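Local structure of Slr1438 protein (Synechocystis sp., 3K25) at residues F126-F134 with Q147-P158; K172-P180 with L240-L251. The protein is of unknown function but is an aldose 1-epimerase-like protein that probably binds carbohydrate and may act as an isomerase. All blocks are in the same frame, centred on the assembly; numbering follows the deposited sequence.

Contact 1: residues F126-F134 with Q147-P158; sequences FPFAFELVF and QRIANLGDQRMP
Phe-128 lays one ring face against Pro-158, whose CD stands 3.7 Å from the ring centroid in a CH-pi contact. The Phe-128 CG is anti to the carbonyl carbon (chi1 -58°), which points the ring at residues 156-158, and Phe-128 CB meets CG of selenomethionine Met-157 at 3.5 Å. Met-157 runs extended as far as SE (chi1 179°), which puts SE 3.5 Å from Phe-130 CB. Phe-126 is turned edge-on to the Pro-158 carbonyl O, while CD2 of Phe-128 sits over its face. Were Phe-128 an alanine, Pro-158 would probably lose its aromatic face and a gap would be likely beside Met-157. At the other end, Gln-147 CG lies over the centre of the Phe-134 ring; Gln-147 OE1 is held by Tyr-237. Between these ends the strands pair antiparallel: Glu-131 and Ala-150 form a hydrogen-bonded pair, and Leu-152 N donates to Ala-129 O at 2.7 Å. Asn-151 braces the loop, OD1 taking Gly-153 N at 3.0 Å in an Asx turn and ND2 giving to Gln-155 O at 2.8 Å and also to Val-272 O. Apolar, aromatic side chains thus tie the hairpin to strand 157-168 on the Phe-130 face, with charged Glu-131 (salt-bridged to Arg-115) and Arg-148 on the other.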
loop_
_atom_site.group_PDB
_atom_site.type_symbol
_atom_site.label_atom_id
_atom_site.label_comp_id
_atom_site.label_asym_id
_atom_site.label_seq_id
_atom_site.Cartn_x
_atom_site.Cartn_y
_atom_site.Cartn_z
ATOM N N PHE A 126 12.565 4.442 -15.200
ATOM C CA PHE A 126 11.270 5.057 -15.448
ATOM C C PHE A 126 11.566 6.502 -15.861
ATOM O O PHE A 126 11.646 7.394 -15.013
ATOM C CB PHE A 126 10.467 5.016 -14.145
ATOM C CG PHE A 126 9.041 5.455 -14.284
ATOM C CD1 PHE A 126 8.155 4.743 -15.099
ATOM C CD2 PHE A 126 8.576 6.579 -13.591
ATOM C CE1 PHE A 126 6.813 5.152 -15.223
ATOM C CE2 PHE A 126 7.243 6.995 -13.707
ATOM C CZ PHE A 126 6.358 6.282 -14.525
ATOM N N PRO A 127 11.719 6.748 -17.179
ATOM C CA PRO A 127 12.023 8.054 -17.777
ATOM C C PRO A 127 10.981 9.160 -17.641
ATOM O O PRO A 127 10.598 9.769 -18.639
ATOM C CB PRO A 127 12.280 7.697 -19.237
ATOM C CG PRO A 127 11.259 6.638 -19.474
ATOM C CD PRO A 127 11.401 5.767 -18.241
ATOM N N PHE A 128 10.521 9.428 -16.424
ATOM C CA PHE A 128 9.540 10.492 -16.219
ATOM C C PHE A 128 9.867 11.285 -14.962
ATOM O O PHE A 128 10.131 10.711 -13.906
ATOM C CB PHE A 128 8.132 9.907 -16.131
ATOM C CG PHE A 128 7.735 9.121 -17.343
ATOM C CD1 PHE A 128 7.235 9.762 -18.471
ATOM C CD2 PHE A 128 7.881 7.738 -17.363
ATOM C CE1 PHE A 128 6.878 9.042 -19.607
ATOM C CE2 PHE A 128 7.528 7.003 -18.492
ATOM C CZ PHE A 128 7.023 7.660 -19.623
ATOM N N ALA A 129 9.849 12.606 -15.090
ATOM C CA ALA A 129 10.162 13.502 -13.980
ATOM C C ALA A 129 9.017 13.592 -12.974
ATOM O O ALA A 129 8.392 14.653 -12.816
ATOM C CB ALA A 129 10.485 14.893 -14.526
ATOM N N PHE A 130 8.767 12.492 -12.274
ATOM C CA PHE A 130 7.679 12.443 -11.303
ATOM C C PHE A 130 7.991 13.090 -9.958
ATOM O O PHE A 130 9.147 13.211 -9.550
ATOM C CB PHE A 130 7.263 10.982 -11.056
ATOM C CG PHE A 130 8.156 10.249 -10.090
ATOM C CD1 PHE A 130 7.959 10.372 -8.712
ATOM C CD2 PHE A 130 9.227 9.494 -10.552
ATOM C CE1 PHE A 130 8.823 9.759 -7.804
ATOM C CE2 PHE A 130 10.103 8.870 -9.666
ATOM C CZ PHE A 130 9.906 9.002 -8.282
ATOM N N GLU A 131 6.934 13.495 -9.272
ATOM C CA GLU A 131 7.051 14.057 -7.934
ATOM C C GLU A 131 5.788 13.681 -7.164
ATOM O O GLU A 131 4.675 14.010 -7.572
ATOM C CB GLU A 131 7.231 15.581 -7.941
ATOM C CG GLU A 131 7.634 16.085 -6.550
ATOM C CD GLU A 131 8.179 17.504 -6.534
ATOM O OE1 GLU A 131 7.380 18.436 -6.729
ATOM O OE2 GLU A 131 9.405 17.683 -6.324
ATOM N N LEU A 132 5.975 12.979 -6.056
ATOM C CA LEU A 132 4.858 12.545 -5.235
ATOM C C LEU A 132 4.891 13.186 -3.862
ATOM O O LEU A 132 5.942 13.238 -3.228
ATOM C CB LEU A 132 4.905 11.024 -5.047
ATOM C CG LEU A 132 4.389 10.041 -6.096
ATOM C CD1 LEU A 132 4.710 10.500 -7.501
ATOM C CD2 LEU A 132 5.019 8.677 -5.800
ATOM N N VAL A 133 3.744 13.688 -3.417
ATOM C CA VAL A 133 3.631 14.249 -2.078
ATOM C C VAL A 133 2.418 13.550 -1.480
ATOM O O VAL A 133 1.296 13.699 -1.968
ATOM C CB VAL A 133 3.397 15.789 -2.061
ATOM C CG1 VAL A 133 4.634 16.530 -2.564
ATOM C CG2 VAL A 133 2.201 16.136 -2.897
ATOM N N PHE A 134 2.653 12.751 -0.448
ATOM C CA PHE A 134 1.573 12.027 0.203
ATOM C C PHE A 134 1.344 12.657 1.554
ATOM O O PHE A 134 2.290 13.082 2.228
ATOM C CB PHE A 134 1.926 10.539 0.396
ATOM C CG PHE A 134 1.900 9.717 -0.877
ATOM C CD1 PHE A 134 1.887 10.330 -2.138
ATOM C CD2 PHE A 134 1.940 8.323 -0.812
ATOM C CE1 PHE A 134 1.919 9.562 -3.305
ATOM C CE2 PHE A 134 1.972 7.546 -1.976
ATOM C CZ PHE A 134 1.963 8.161 -3.223
ATOM N N GLN A 147 -2.769 11.575 -1.948
ATOM C CA GLN A 147 -1.659 11.606 -2.877
ATOM C C GLN A 147 -1.837 12.630 -3.970
ATOM O O GLN A 147 -2.954 12.914 -4.396
ATOM C CB GLN A 147 -1.480 10.236 -3.556
ATOM C CG GLN A 147 -1.647 9.003 -2.666
ATOM C CD GLN A 147 -3.109 8.618 -2.480
ATOM O OE1 GLN A 147 -3.868 8.565 -3.444
ATOM N NE2 GLN A 147 -3.506 8.335 -1.239
ATOM N N ARG A 148 -0.711 13.186 -4.404
ATOM C CA ARG A 148 -0.674 14.109 -5.524
ATOM C C ARG A 148 0.445 13.508 -6.369
ATOM O O ARG A 148 1.589 13.416 -5.929
ATOM C CB ARG A 148 -0.315 15.539 -5.109
ATOM C CG ARG A 148 -0.400 16.524 -6.281
ATOM C CD ARG A 148 -0.076 17.966 -5.891
ATOM N NE ARG A 148 1.238 18.081 -5.257
ATOM C CZ ARG A 148 1.851 19.227 -4.971
ATOM N NH1 ARG A 148 1.276 20.385 -5.267
ATOM N NH2 ARG A 148 3.041 19.218 -4.380
ATOM N N ILE A 149 0.095 13.039 -7.556
ATOM C CA ILE A 149 1.074 12.451 -8.455
ATOM C C ILE A 149 1.365 13.541 -9.478
ATOM O O ILE A 149 0.485 13.957 -10.235
ATOM C CB ILE A 149 0.510 11.183 -9.159
ATOM C CG1 ILE A 149 0.027 10.170 -8.114
ATOM C CG2 ILE A 149 1.589 10.516 -10.000
ATOM C CD1 ILE A 149 -1.248 10.554 -7.403
ATOM N N ALA A 150 2.598 14.028 -9.490
ATOM C CA ALA A 150 2.932 15.084 -10.425
ATOM C C ALA A 150 3.934 14.673 -11.481
ATOM O O ALA A 150 4.810 13.836 -11.256
ATOM C CB ALA A 150 3.446 16.321 -9.670
ATOM N N ASN A 151 3.770 15.264 -12.654
ATOM C CA ASN A 151 4.680 15.036 -13.754
ATOM C C ASN A 151 5.347 16.393 -14.008
ATOM O O ASN A 151 4.723 17.324 -14.511
ATOM C CB ASN A 151 3.922 14.555 -14.985
ATOM C CG ASN A 151 4.805 14.465 -16.191
ATOM O OD1 ASN A 151 6.037 14.472 -16.069
ATOM N ND2 ASN A 151 4.197 14.371 -17.370
ATOM N N LEU A 152 6.612 16.501 -13.622
ATOM C CA LEU A 152 7.351 17.745 -13.780
ATOM C C LEU A 152 8.240 17.691 -15.012
ATOM O O LEU A 152 9.236 18.408 -15.117
ATOM C CB LEU A 152 8.182 18.017 -12.519
ATOM C CG LEU A 152 7.355 18.087 -11.219
ATOM C CD1 LEU A 152 8.235 18.507 -10.042
ATOM C CD2 LEU A 152 6.231 19.073 -11.398
ATOM N N GLY A 153 7.845 16.832 -15.946
ATOM C CA GLY A 153 8.574 16.665 -17.192
ATOM C C GLY A 153 7.795 17.175 -18.395
ATOM O O GLY A 153 6.692 17.706 -18.247
ATOM N N ASP A 154 8.347 16.984 -19.590
ATOM C CA ASP A 154 7.716 17.470 -20.815
ATOM C C ASP A 154 6.818 16.504 -21.602
ATOM O O ASP A 154 6.321 16.857 -22.665
ATOM C CB ASP A 154 8.795 18.044 -21.744
ATOM C CG ASP A 154 9.771 16.989 -22.229
ATOM O OD1 ASP A 154 10.163 16.114 -21.425
ATOM O OD2 ASP A 154 10.156 17.041 -23.416
ATOM N N GLN A 155 6.599 15.295 -21.113
ATOM C CA GLN A 155 5.719 14.398 -21.846
ATOM C C GLN A 155 4.858 13.560 -20.921
ATOM O O GLN A 155 5.218 13.335 -19.767
ATOM C CB GLN A 155 6.522 13.503 -22.789
ATOM C CG GLN A 155 7.666 12.761 -22.146
ATOM C CD GLN A 155 8.292 11.763 -23.101
ATOM O OE1 GLN A 155 8.607 12.098 -24.244
ATOM N NE2 GLN A 155 8.479 10.528 -22.637
ATOM N N ARG A 156 3.709 13.119 -21.428
ATOM C CA ARG A 156 2.772 12.303 -20.659
ATOM C C ARG A 156 3.483 11.228 -19.848
ATOM O O ARG A 156 4.469 10.634 -20.298
ATOM C CB ARG A 156 1.771 11.621 -21.582
ATOM C CG ARG A 156 1.140 12.529 -22.590
ATOM C CD ARG A 156 0.066 11.785 -23.329
ATOM N NE ARG A 156 -1.084 11.517 -22.472
ATOM C CZ ARG A 156 -1.636 10.319 -22.313
ATOM N NH1 ARG A 156 -1.138 9.266 -22.946
ATOM N NH2 ARG A 156 -2.707 10.177 -21.543
HETATM N N MSE A 157 2.966 10.967 -18.654
HETATM C CA MSE A 157 3.564 9.978 -17.777
HETATM C C MSE A 157 2.573 8.879 -17.433
HETATM O O MSE A 157 1.551 9.122 -16.793
HETATM C CB MSE A 157 4.054 10.655 -16.499
HETATM C CG MSE A 157 4.682 9.715 -15.492
HETATM SE SE MSE A 157 5.160 10.641 -13.855
HETATM C CE MSE A 157 3.374 10.800 -13.099
ATOM N N PRO A 158 2.848 7.652 -17.883
ATOM C CA PRO A 158 1.917 6.578 -17.559
ATOM C C PRO A 158 2.350 6.069 -16.196
ATOM O O PRO A 158 3.521 6.187 -15.845
ATOM C CB PRO A 158 2.172 5.574 -18.674
ATOM C CG PRO A 158 3.640 5.687 -18.875
ATOM C CD PRO A 158 3.892 7.185 -18.813
#

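Contact 2: residues K172-P180 with L240-L251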
loop_
_atom_site.group_PDB
_atom_site.type_symbol
_atom_site.label_atom_id
_atom_site.label_comp_id
_atom_site.label_asym_id
_atom_site.label_seq_id
_atom_site.Cartn_x
_atom_site.Cartn_y
_atom_site.Cartn_z
ATOM N N LYS A 172 -8.689 -16.292 10.963
ATOM C CA LYS A 172 -9.185 -16.055 9.611
ATOM C C LYS A 172 -10.524 -16.714 9.275
ATOM O O LYS A 172 -11.297 -16.195 8.464
ATOM C CB LYS A 172 -8.129 -16.499 8.600
ATOM C CG LYS A 172 -6.783 -15.798 8.776
ATOM C CD LYS A 172 -5.767 -16.305 7.762
ATOM C CE LYS A 172 -4.409 -15.642 7.936
ATOM N NZ LYS A 172 -3.415 -16.204 6.972
ATOM N N LEU A 173 -10.800 -17.852 9.900
ATOM C CA LEU A 173 -12.037 -18.580 9.647
ATOM C C LEU A 173 -13.293 -17.733 9.850
ATOM O O LEU A 173 -14.195 -17.749 9.018
ATOM C CB LEU A 173 -12.100 -19.817 10.547
ATOM C CG LEU A 173 -13.180 -20.839 10.190
ATOM C CD1 LEU A 173 -12.949 -21.342 8.773
ATOM C CD2 LEU A 173 -13.144 -21.990 11.176
ATOM N N GLY A 174 -13.349 -16.991 10.948
ATOM C CA GLY A 174 -14.522 -16.178 11.218
ATOM C C GLY A 174 -14.626 -14.882 10.435
ATOM O O GLY A 174 -15.591 -14.127 10.591
ATOM N N ILE A 175 -13.642 -14.626 9.581
ATOM C CA ILE A 175 -13.618 -13.401 8.788
ATOM C C ILE A 175 -14.784 -13.263 7.807
ATOM O O ILE A 175 -15.011 -14.128 6.958
ATOM C CB ILE A 175 -12.289 -13.278 7.985
ATOM C CG1 ILE A 175 -11.102 -13.222 8.945
ATOM C CG2 ILE A 175 -12.303 -12.018 7.123
ATOM C CD1 ILE A 175 -11.138 -12.039 9.909
ATOM N N THR A 176 -15.516 -12.162 7.940
ATOM C CA THR A 176 -16.634 -11.853 7.056
ATOM C C THR A 176 -16.080 -10.903 5.988
ATOM O O THR A 176 -15.486 -9.877 6.324
ATOM C CB THR A 176 -17.767 -11.135 7.826
ATOM O OG1 THR A 176 -18.369 -12.044 8.754
ATOM C CG2 THR A 176 -18.823 -10.614 6.871
ATOM N N LEU A 177 -16.255 -11.247 4.712
ATOM C CA LEU A 177 -15.760 -10.405 3.621
ATOM C C LEU A 177 -16.849 -9.609 2.899
ATOM O O LEU A 177 -18.032 -9.938 2.956
ATOM C CB LEU A 177 -14.988 -11.241 2.594
ATOM C CG LEU A 177 -13.543 -11.592 2.958
ATOM C CD1 LEU A 177 -12.844 -12.239 1.758
ATOM C CD2 LEU A 177 -12.808 -10.323 3.376
ATOM N N ALA A 178 -16.425 -8.557 2.210
ATOM C CA ALA A 178 -17.338 -7.700 1.480
ATOM C C ALA A 178 -16.572 -7.000 0.370
ATOM O O ALA A 178 -16.239 -5.816 0.467
ATOM C CB ALA A 178 -17.964 -6.678 2.422
ATOM N N ILE A 179 -16.292 -7.760 -0.680
ATOM C CA ILE A 179 -15.581 -7.263 -1.846
ATOM C C ILE A 179 -16.617 -7.086 -2.961
ATOM O O ILE A 179 -17.348 -8.016 -3.282
ATOM C CB ILE A 179 -14.518 -8.274 -2.264
ATOM C CG1 ILE A 179 -13.636 -8.596 -1.049
ATOM C CG2 ILE A 179 -13.713 -7.732 -3.436
ATOM C CD1 ILE A 179 -12.695 -9.782 -1.242
ATOM N N PRO A 180 -16.691 -5.885 -3.560
ATOM C CA PRO A 180 -17.634 -5.548 -4.638
ATOM C C PRO A 180 -17.240 -6.018 -6.031
ATOM O O PRO A 180 -16.975 -5.215 -6.925
ATOM C CB PRO A 180 -17.716 -4.035 -4.548
ATOM C CG PRO A 180 -16.287 -3.677 -4.224
ATOM C CD PRO A 180 -15.883 -4.710 -3.181
ATOM N N LEU A 240 -8.881 -4.309 -6.791
ATOM C CA LEU A 240 -8.769 -4.709 -5.403
ATOM C C LEU A 240 -8.018 -6.029 -5.320
ATOM O O LEU A 240 -8.405 -7.019 -5.951
ATOM C CB LEU A 240 -10.159 -4.855 -4.807
ATOM C CG LEU A 240 -10.441 -4.180 -3.466
ATOM C CD1 LEU A 240 -9.512 -2.990 -3.199
ATOM C CD2 LEU A 240 -11.906 -3.732 -3.502
ATOM N N VAL A 241 -6.933 -6.033 -4.545
ATOM C CA VAL A 241 -6.113 -7.227 -4.382
ATOM C C VAL A 241 -6.208 -7.793 -2.961
ATOM O O VAL A 241 -6.283 -7.043 -1.984
ATOM C CB VAL A 241 -4.622 -6.921 -4.712
ATOM C CG1 VAL A 241 -3.739 -8.106 -4.319
ATOM C CG2 VAL A 241 -4.465 -6.615 -6.203
ATOM N N LEU A 242 -6.216 -9.120 -2.852
ATOM C CA LEU A 242 -6.284 -9.765 -1.544
ATOM C C LEU A 242 -5.137 -10.764 -1.392
ATOM O O LEU A 242 -5.045 -11.721 -2.144
ATOM C CB LEU A 242 -7.632 -10.451 -1.374
ATOM C CG LEU A 242 -7.861 -10.936 0.052
ATOM C CD1 LEU A 242 -9.324 -10.754 0.430
ATOM C CD2 LEU A 242 -7.411 -12.389 0.168
ATOM N N TRP A 243 -4.267 -10.521 -0.412
ATOM C CA TRP A 243 -3.080 -11.343 -0.143
ATOM C C TRP A 243 -3.150 -11.934 1.263
ATOM O O TRP A 243 -3.520 -11.252 2.220
ATOM C CB TRP A 243 -1.839 -10.450 -0.281
ATOM C CG TRP A 243 -0.458 -11.021 0.081
ATOM C CD1 TRP A 243 0.574 -10.341 0.705
ATOM C CD2 TRP A 243 0.081 -12.294 -0.282
ATOM N NE1 TRP A 243 1.711 -11.110 0.736
ATOM C CE2 TRP A 243 1.439 -12.313 0.139
ATOM C CE3 TRP A 243 -0.440 -13.418 -0.927
ATOM C CZ2 TRP A 243 2.270 -13.410 -0.068
ATOM C CZ3 TRP A 243 0.390 -14.508 -1.133
ATOM C CH2 TRP A 243 1.732 -14.494 -0.704
ATOM N N THR A 244 -2.797 -13.205 1.389
ATOM C CA THR A 244 -2.810 -13.868 2.686
ATOM C C THR A 244 -2.186 -15.251 2.575
ATOM O O THR A 244 -2.322 -15.919 1.552
ATOM C CB THR A 244 -4.248 -13.992 3.242
ATOM O OG1 THR A 244 -4.224 -14.733 4.469
ATOM C CG2 THR A 244 -5.152 -14.693 2.248
ATOM N N VAL A 245 -1.483 -15.670 3.621
ATOM C CA VAL A 245 -0.843 -16.981 3.618
ATOM C C VAL A 245 -0.998 -17.706 4.949
ATOM O O VAL A 245 -1.086 -17.084 6.018
ATOM C CB VAL A 245 0.676 -16.885 3.302
ATOM C CG1 VAL A 245 0.896 -16.115 2.011
ATOM C CG2 VAL A 245 1.410 -16.234 4.457
ATOM N N ALA A 246 -1.031 -19.034 4.871
ATOM C CA ALA A 246 -1.159 -19.871 6.053
ATOM C C ALA A 246 -0.033 -19.531 7.031
ATOM O O ALA A 246 1.133 -19.439 6.636
ATOM C CB ALA A 246 -1.085 -21.346 5.651
ATOM N N GLY A 247 -0.384 -19.330 8.298
ATOM C CA GLY A 247 0.627 -19.009 9.291
ATOM C C GLY A 247 0.711 -17.538 9.662
ATOM O O GLY A 247 0.286 -17.147 10.751
ATOM N N LYS A 248 1.262 -16.719 8.768
ATOM C CA LYS A 248 1.392 -15.288 9.028
ATOM C C LYS A 248 0.012 -14.663 9.258
ATOM O O LYS A 248 -0.894 -14.813 8.444
ATOM C CB LYS A 248 2.128 -14.623 7.864
ATOM C CG LYS A 248 3.419 -15.368 7.493
ATOM C CD LYS A 248 4.406 -14.527 6.669
ATOM C CE LYS A 248 5.140 -13.483 7.529
ATOM N NZ LYS A 248 6.162 -12.687 6.769
ATOM N N ASP A 249 -0.135 -13.965 10.379
ATOM C CA ASP A 249 -1.410 -13.363 10.751
ATOM C C ASP A 249 -1.759 -11.992 10.167
ATOM O O ASP A 249 -1.834 -10.990 10.889
ATOM C CB ASP A 249 -1.523 -13.307 12.284
ATOM C CG ASP A 249 -1.540 -14.690 12.922
ATOM O OD1 ASP A 249 -2.407 -15.511 12.548
ATOM O OD2 ASP A 249 -0.690 -14.959 13.798
ATOM N N TYR A 250 -2.004 -11.958 8.860
ATOM C CA TYR A 250 -2.374 -10.719 8.188
ATOM C C TYR A 250 -3.248 -10.969 6.966
ATOM O O TYR A 250 -3.164 -12.018 6.323
ATOM C CB TYR A 250 -1.123 -9.936 7.758
ATOM C CG TYR A 250 -0.270 -10.586 6.678
ATOM C CD1 TYR A 250 0.935 -11.212 6.998
ATOM C CD2 TYR A 250 -0.647 -10.529 5.333
ATOM C CE1 TYR A 250 1.750 -11.758 6.004
ATOM C CE2 TYR A 250 0.160 -11.075 4.330
ATOM C CZ TYR A 250 1.359 -11.683 4.673
ATOM O OH TYR A 250 2.183 -12.179 3.688
ATOM N N LEU A 251 -4.089 -9.995 6.652
ATOM C CA LEU A 251 -4.958 -10.088 5.491
ATOM C C LEU A 251 -4.844 -8.769 4.738
ATOM O O LEU A 251 -5.193 -7.715 5.260
ATOM C CB LEU A 251 -6.409 -10.323 5.918
ATOM C CG LEU A 251 -7.449 -10.399 4.797
ATOM C CD1 LEU A 251 -7.116 -11.539 3.860
ATOM C CD2 LEU A 251 -8.828 -10.590 5.394
#
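Lys-172 reaches across to Thr-244 and Lys-248, in and beside the turn that joins strands 239-245 and 250-256, and its ammonium is gripped there by oxygen atoms. From CB the chain first sets CG anti to the carbonyl carbon (chi1 -58°) and then runs fully extended, which carries the amine across to the turn. CD passes 4.0 Å from Thr-244 OG1, the two side chains running alongside and pointing opposite ways. At CE, the same hydroxyl and Lys-248 O each lie at 3.6 Å. The tip, NZ, donates to Thr-244 OG1 at 3.0 Å and to Lys-248 O at 3.2 Å; Val-245 O is 2.7 Å from NZ. Thr-244 OG1 also gives a weak bond to Tyr-250 O, linking the two strands beside the amine. This cluster of oxygens probably favours a charged ammonium on the buried lysine. Further along, the contact turns apolar: Ile-175 CG2 lies alongside Leu-251 CD2, while Leu-177 and Leu-242 meet tip to tip through their CD1 atoms. Leu-242 CD1 is also touched by Ile-179 CD1 at 3.9 Å, the two side chains crossing at about a right angle, and Pro-180 CD meets Leu-240 CD2. No backbone pairing joins the segments; strand 176-178 instead bonds to strand 217-222, strand 239-245 pairs with strands 205-210 and 250-256, and side chains bridge the two sheets.

The two contacts lie on opposite sides of the chain's centre, with their centres about 33 Å apart and their nearest atoms about 13 Å apart. They come in series: contact 1 closes at 158, on the second residue of strand 157-168, and contact 2 opens at 172, a few residues after that strand ends. Both involve the same two antiparallel sheets. Strands 130-139, 142-151 and 176-178 belong to one; strands 157-168, 239-245 and 250-256 belong to the other. Contact 1 is chiefly pairing within one sheet, with side chains reaching the first residues of 157-168 in the other; contact 2 bridges the sheets by side chains alone, consistent with the large beta-sandwich of galactose mutarotase relatives.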